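PDB 3GYC: putative glycoside hydrolase from Parabacteroides distasonis ATCC 8503, which is probably a glycoside hydrolase of a cellulase-like TIM-barrel family, acting on a carbohydrate substrate that has not been established. Local coordinates for residues 128-133 with 192-197; 160-165 with 169-174. One frame throughout, in Å; residues are numbered along the deposited sequence.

Contact 1 of 2, residues 128-133 with 192-197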
loop_
_atom_site.group_PDB
_atom_site.type_symbol
_atom_site.label_atom_id
_atom_site.label_comp_id
_atom_site.label_asym_id
_atom_site.label_seq_id
_atom_site.Cartn_x
_atom_site.Cartn_y
_atom_site.Cartn_z
ATOM N N ASP A 128 11.449 13.186 -14.210
ATOM C CA ASP A 128 12.691 13.402 -13.478
ATOM C C ASP A 128 12.774 14.661 -12.624
ATOM O O ASP A 128 13.840 14.994 -12.135
ATOM C CB ASP A 128 13.889 13.287 -14.435
ATOM C CG ASP A 128 13.799 14.236 -15.631
ATOM O OD1 ASP A 128 12.962 15.168 -15.636
ATOM O OD2 ASP A 128 14.588 14.036 -16.582
ATOM N N THR A 129 11.655 15.357 -12.447
ATOM C CA THR A 129 11.607 16.518 -11.543
ATOM C C THR A 129 10.298 16.382 -10.745
ATOM O O THR A 129 9.355 15.745 -11.230
ATOM C CB THR A 129 11.608 17.876 -12.272
ATOM O OG1 THR A 129 10.344 18.070 -12.924
ATOM C CG2 THR A 129 12.760 17.970 -13.270
ATOM N N PRO A 130 10.236 16.964 -9.528
ATOM C CA PRO A 130 8.976 16.886 -8.774
ATOM C C PRO A 130 7.815 17.583 -9.506
ATOM O O PRO A 130 6.645 17.169 -9.359
ATOM C CB PRO A 130 9.309 17.577 -7.445
ATOM C CG PRO A 130 10.513 18.421 -7.713
ATOM C CD PRO A 130 11.280 17.699 -8.791
ATOM N N GLU A 131 8.136 18.599 -10.313
ATOM C CA GLU A 131 7.117 19.304 -11.082
ATOM C C GLU A 131 6.530 18.420 -12.161
ATOM O O GLU A 131 5.315 18.411 -12.398
ATOM C CB GLU A 131 7.658 20.610 -11.678
ATOM C CG GLU A 131 8.091 21.651 -10.630
ATOM C CD GLU A 131 9.574 21.565 -10.236
ATOM O OE1 GLU A 131 10.244 20.549 -10.526
ATOM O OE2 GLU A 131 10.092 22.562 -9.675
ATOM N N LYS A 132 7.383 17.638 -12.797
ATOM C CA LYS A 132 6.925 16.711 -13.823
ATOM C C LYS A 132 6.043 15.631 -13.225
ATOM O O LYS A 132 5.007 15.262 -13.803
ATOM C CB LYS A 132 8.116 16.089 -14.534
ATOM C CG LYS A 132 8.861 17.094 -15.395
ATOM C CD LYS A 132 10.077 16.477 -16.020
ATOM C CE LYS A 132 10.898 17.478 -16.772
ATOM N NZ LYS A 132 12.050 16.814 -17.470
ATOM N N LEU A 133 6.447 15.136 -12.056
ATOM C CA LEU A 133 5.706 14.091 -11.380
ATOM C C LEU A 133 4.320 14.608 -10.992
ATOM O O LEU A 133 3.324 13.912 -11.175
ATOM C CB LEU A 133 6.471 13.606 -10.143
ATOM C CG LEU A 133 5.875 12.409 -9.389
ATOM C CD1 LEU A 133 5.771 11.221 -10.330
ATOM C CD2 LEU A 133 6.677 12.023 -8.152
HETATM N N MSE A 192 9.687 15.830 -2.455
HETATM C CA MSE A 192 8.337 15.597 -1.974
HETATM C C MSE A 192 7.631 16.923 -1.730
HETATM O O MSE A 192 6.530 17.135 -2.225
HETATM C CB MSE A 192 8.329 14.749 -0.698
HETATM C CG MSE A 192 8.768 13.316 -0.919
HETATM SE SE MSE A 192 8.422 12.200 0.615
HETATM C CE MSE A 192 9.745 12.895 1.839
ATOM N N LYS A 193 8.301 17.840 -1.040
ATOM C CA LYS A 193 7.685 19.114 -0.693
ATOM C C LYS A 193 7.258 19.875 -1.957
ATOM O O LYS A 193 6.105 20.292 -2.059
ATOM C CB LYS A 193 8.620 19.956 0.189
ATOM C CG LYS A 193 7.922 21.133 0.862
ATOM N N THR A 194 8.160 20.009 -2.931
ATOM C CA THR A 194 7.832 20.692 -4.196
ATOM C C THR A 194 6.676 20.048 -4.965
ATOM O O THR A 194 5.836 20.773 -5.534
ATOM C CB THR A 194 9.046 20.752 -5.147
ATOM O OG1 THR A 194 10.075 21.540 -4.541
ATOM C CG2 THR A 194 8.667 21.366 -6.497
ATOM N N SER A 195 6.624 18.705 -4.987
ATOM C CA SER A 195 5.553 18.014 -5.723
ATOM C C SER A 195 4.206 18.248 -5.086
ATOM O O SER A 195 3.249 18.561 -5.780
ATOM C CB SER A 195 5.820 16.520 -5.881
ATOM O OG SER A 195 6.040 15.892 -4.638
ATOM N N LEU A 196 4.137 18.127 -3.767
ATOM C CA LEU A 196 2.884 18.331 -3.078
ATOM C C LEU A 196 2.390 19.779 -3.113
ATOM O O LEU A 196 1.180 20.007 -3.113
ATOM C CB LEU A 196 2.924 17.765 -1.653
ATOM C CG LEU A 196 3.248 16.271 -1.620
ATOM C CD1 LEU A 196 3.086 15.759 -0.218
ATOM C CD2 LEU A 196 2.393 15.459 -2.605
ATOM N N GLU A 197 3.299 20.751 -3.184
ATOM C CA GLU A 197 2.880 22.143 -3.331
ATOM C C GLU A 197 2.154 22.313 -4.653
ATOM O O GLU A 197 1.099 22.943 -4.708
ATOM C CB GLU A 197 4.076 23.099 -3.244
ATOM C CG GLU A 197 4.593 23.246 -1.830
ATOM C CD GLU A 197 5.891 24.048 -1.723
ATOM O OE1 GLU A 197 6.746 24.009 -2.658
ATOM O OE2 GLU A 197 6.054 24.708 -0.666
#

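Contact 2 of 2, residues 160-165 with 169-174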
loop_
_atom_site.group_PDB
_atom_site.type_symbol
_atom_site.label_atom_id
_atom_site.label_comp_id
_atom_site.label_asym_id
_atom_site.label_seq_id
_atom_site.Cartn_x
_atom_site.Cartn_y
_atom_site.Cartn_z
ATOM N N ASN A 160 4.668 4.440 -4.050
ATOM C CA ASN A 160 4.857 3.324 -3.145
ATOM C C ASN A 160 6.285 3.233 -2.645
ATOM O O ASN A 160 7.215 3.207 -3.449
ATOM C CB ASN A 160 4.553 2.015 -3.855
ATOM C CG ASN A 160 4.868 0.799 -3.000
ATOM O OD1 ASN A 160 4.129 0.482 -2.046
ATOM N ND2 ASN A 160 5.959 0.093 -3.344
ATOM N N GLU A 161 6.457 3.148 -1.322
ATOM C CA GLU A 161 7.782 2.902 -0.706
ATOM C C GLU A 161 8.879 3.803 -1.210
ATOM O O GLU A 161 9.992 3.381 -1.577
ATOM C CB GLU A 161 8.150 1.426 -0.818
ATOM C CG GLU A 161 7.133 0.610 -0.033
ATOM C CD GLU A 161 7.279 -0.893 -0.128
ATOM O OE1 GLU A 161 7.946 -1.388 -1.076
ATOM O OE2 GLU A 161 6.668 -1.566 0.752
ATOM N N TRP A 162 8.544 5.084 -1.201
ATOM C CA TRP A 162 9.497 6.123 -1.554
ATOM C C TRP A 162 10.720 6.080 -0.624
ATOM O O TRP A 162 10.573 5.932 0.587
ATOM C CB TRP A 162 8.815 7.481 -1.440
ATOM C CG TRP A 162 9.683 8.686 -1.824
ATOM C CD1 TRP A 162 10.372 9.500 -0.988
ATOM C CD2 TRP A 162 9.904 9.192 -3.148
ATOM N NE1 TRP A 162 11.019 10.482 -1.703
ATOM C CE2 TRP A 162 10.750 10.312 -3.033
ATOM C CE3 TRP A 162 9.474 8.798 -4.423
ATOM C CZ2 TRP A 162 11.165 11.048 -4.137
ATOM C CZ3 TRP A 162 9.893 9.517 -5.519
ATOM C CH2 TRP A 162 10.742 10.631 -5.373
ATOM N N PRO A 163 11.935 6.255 -1.177
ATOM C CA PRO A 163 12.249 6.480 -2.580
ATOM C C PRO A 163 12.947 5.279 -3.217
ATOM O O PRO A 163 13.909 5.457 -3.940
ATOM C CB PRO A 163 13.198 7.678 -2.503
ATOM C CG PRO A 163 13.996 7.407 -1.295
ATOM C CD PRO A 163 13.065 6.674 -0.329
ATOM N N GLY A 164 12.483 4.066 -2.945
ATOM C CA GLY A 164 13.119 2.854 -3.504
ATOM C C GLY A 164 13.284 2.884 -5.023
ATOM O O GLY A 164 12.332 3.183 -5.757
ATOM N N ASP A 165 14.470 2.544 -5.514
ATOM C CA ASP A 165 14.707 2.591 -6.968
ATOM C C ASP A 165 13.862 1.626 -7.821
ATOM O O ASP A 165 13.747 1.827 -9.024
ATOM C CB ASP A 165 16.198 2.491 -7.321
ATOM C CG ASP A 165 16.863 1.236 -6.795
ATOM O OD1 ASP A 165 16.164 0.300 -6.359
ATOM O OD2 ASP A 165 18.122 1.196 -6.826
ATOM N N PRO A 169 12.747 4.992 -10.142
ATOM C CA PRO A 169 14.045 5.074 -10.837
ATOM C C PRO A 169 14.324 6.469 -11.410
ATOM O O PRO A 169 15.493 6.834 -11.663
ATOM C CB PRO A 169 13.886 4.048 -11.965
ATOM C CG PRO A 169 12.457 3.912 -12.176
ATOM C CD PRO A 169 11.811 4.108 -10.855
ATOM N N PHE A 170 13.255 7.216 -11.666
ATOM C CA PHE A 170 13.345 8.595 -12.133
ATOM C C PHE A 170 13.938 9.509 -11.058
ATOM O O PHE A 170 14.379 10.593 -11.348
ATOM C CB PHE A 170 11.963 9.125 -12.560
ATOM C CG PHE A 170 10.839 8.816 -11.580
ATOM C CD1 PHE A 170 10.581 9.647 -10.507
ATOM C CD2 PHE A 170 10.051 7.695 -11.761
ATOM C CE1 PHE A 170 9.571 9.373 -9.628
ATOM C CE2 PHE A 170 9.035 7.417 -10.898
ATOM C CZ PHE A 170 8.786 8.263 -9.822
ATOM N N PHE A 171 13.895 9.087 -9.803
ATOM C CA PHE A 171 14.468 9.864 -8.719
ATOM C C PHE A 171 15.844 9.301 -8.408
ATOM O O PHE A 171 16.809 10.042 -8.305
ATOM C CB PHE A 171 13.570 9.796 -7.482
ATOM C CG PHE A 171 14.150 10.456 -6.289
ATOM C CD1 PHE A 171 14.034 11.824 -6.125
ATOM C CD2 PHE A 171 14.826 9.722 -5.328
ATOM C CE1 PHE A 171 14.586 12.458 -5.035
ATOM C CE2 PHE A 171 15.381 10.342 -4.225
ATOM C CZ PHE A 171 15.264 11.715 -4.079
ATOM N N ALA A 172 15.913 7.980 -8.263
ATOM C CA ALA A 172 17.152 7.281 -7.921
ATOM C C ALA A 172 18.269 7.534 -8.932
ATOM O O ALA A 172 19.455 7.583 -8.564
ATOM C CB ALA A 172 16.870 5.784 -7.772
ATOM N N LYS A 173 17.907 7.715 -10.203
ATOM C CA LYS A 173 18.906 8.043 -11.222
ATOM C C LYS A 173 19.560 9.391 -10.883
ATOM O O LYS A 173 20.793 9.515 -10.890
ATOM C CB LYS A 173 18.284 8.082 -12.621
ATOM N N THR A 174 18.759 10.406 -10.565
ATOM C CA THR A 174 19.326 11.722 -10.254
ATOM C C THR A 174 20.010 11.766 -8.896
ATOM O O THR A 174 21.060 12.396 -8.755
ATOM C CB THR A 174 18.280 12.829 -10.309
ATOM O OG1 THR A 174 17.632 12.787 -11.581
ATOM C CG2 THR A 174 18.928 14.193 -10.121
#

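Contact 1 of 2, residues 128-133 with 192-197
P130 packs against T194 and S195 where two neighbouring helices on the outside of a TIM barrel, 130-146 and 186-200, which precede and follow strand 153-157 in the chain, come together. The CA atoms of P130 and S195 are 4.7 Å apart, a closeness helped by the short side chain of S195 and the compact ring of P130. In T194, CB comes first, 3.8 Å from P130 CG. The methyl CG2, trans to the backbone N, reaches P130 CG at 3.7 Å, the two side chains crossing at a slant. The other branch, OG1, turns back and bonds to the carbonyl of R190 one turn earlier, satisfied within its own helix while the methyl faces the neighbour. E131 bends at chi2 (92°), which brings carboxylate oxygen OE2 to 3.7 Å from T194 CG2, near the solvent. Proline suits the first turn of helix 130-146, where a missing N-H costs no helix bond. T129 caps that turn: its OG1 accepts from K132 N at 3.0 Å, and K132 NZ forms a salt bridge with D128 OD1. No hydrogen bond crosses between 128-133 and 192-197. S195 CB lies 3.6 Å from P130 O, while the buried OG has Y210 OH as strongest partner. Its single proton is shared between W191 O and M192 O or serves one fully; M192 O, 2.8 Å from S195 OG, also accepts from L196 N.

Contact 2 of 2, residues 160-165 with 169-174
W162 and F171 meet obliquely, with the six-membered ring of W162 and the phenyl ring of F171 inclined by 49° and their centroids 4.6 Å apart, so the pair is neither a stack nor a T. The contact links the loop after strand 153-157 of the TIM barrel to the short helix 169-172. CZ2 of W162 sits over one face of F171, displaced toward the rim, and CH2 of W162 comes to 3.5 Å from F171 CG. Both residues carry CG trans to the backbone N (chi1 -178° for W162 and 174° for F171), which sends the two rings toward one another. F170 approaches differently: its CE1 lies near the indole plane, at the edge of W162, 4.1 Å from CZ3. P163, joined to W162 by a cis peptide, folds back so that its CB lies over one face of the indole, toward the rim, and also 3.8 Å from F171 CD2; proline suits this place because it readily accepts the cis bond and its ring is compact and apolar. Nearer the surface D165 CB presses on A172 CB at 3.4 Å, a tight fit that the small alanine permits, while the carboxylate of D165 turns outward. P169, at the start of the helix, brings its ring CD to 3.5 Å from D165 O. The indole N-H is met outside the pair, NE1 of W162 bonding with S188 OG. With no hydrogen bond between them, the two segments meet mainly through apolar and aromatic packing, so the fit probably depends on shape rather than on directed polar bonds.

How the contacts relate
Contacts 1 and 2 adjoin, with centres 13 Å apart on the same side of the chain's centre. M192 SE touches W162 CD1 at 3.7 Å, and L133 CD2 approaches F170 CE1 at 4.2 Å. W191 of helix 186-200 bridges them, packing on P130 and L133 of contact 1 and on W162, F170 and F171 of contact 2; Y210 meets both as well. Contact 1 joins outer helices, whereas contact 2 leads toward the barrel mouth. There N160 and E161 come soon after the fourth strand and E305 soon after the seventh, as do the Asn-Glu pair and the nucleophile of clan GH-A hydrolases; if this protein works alike, E161 would be the probable acid/base.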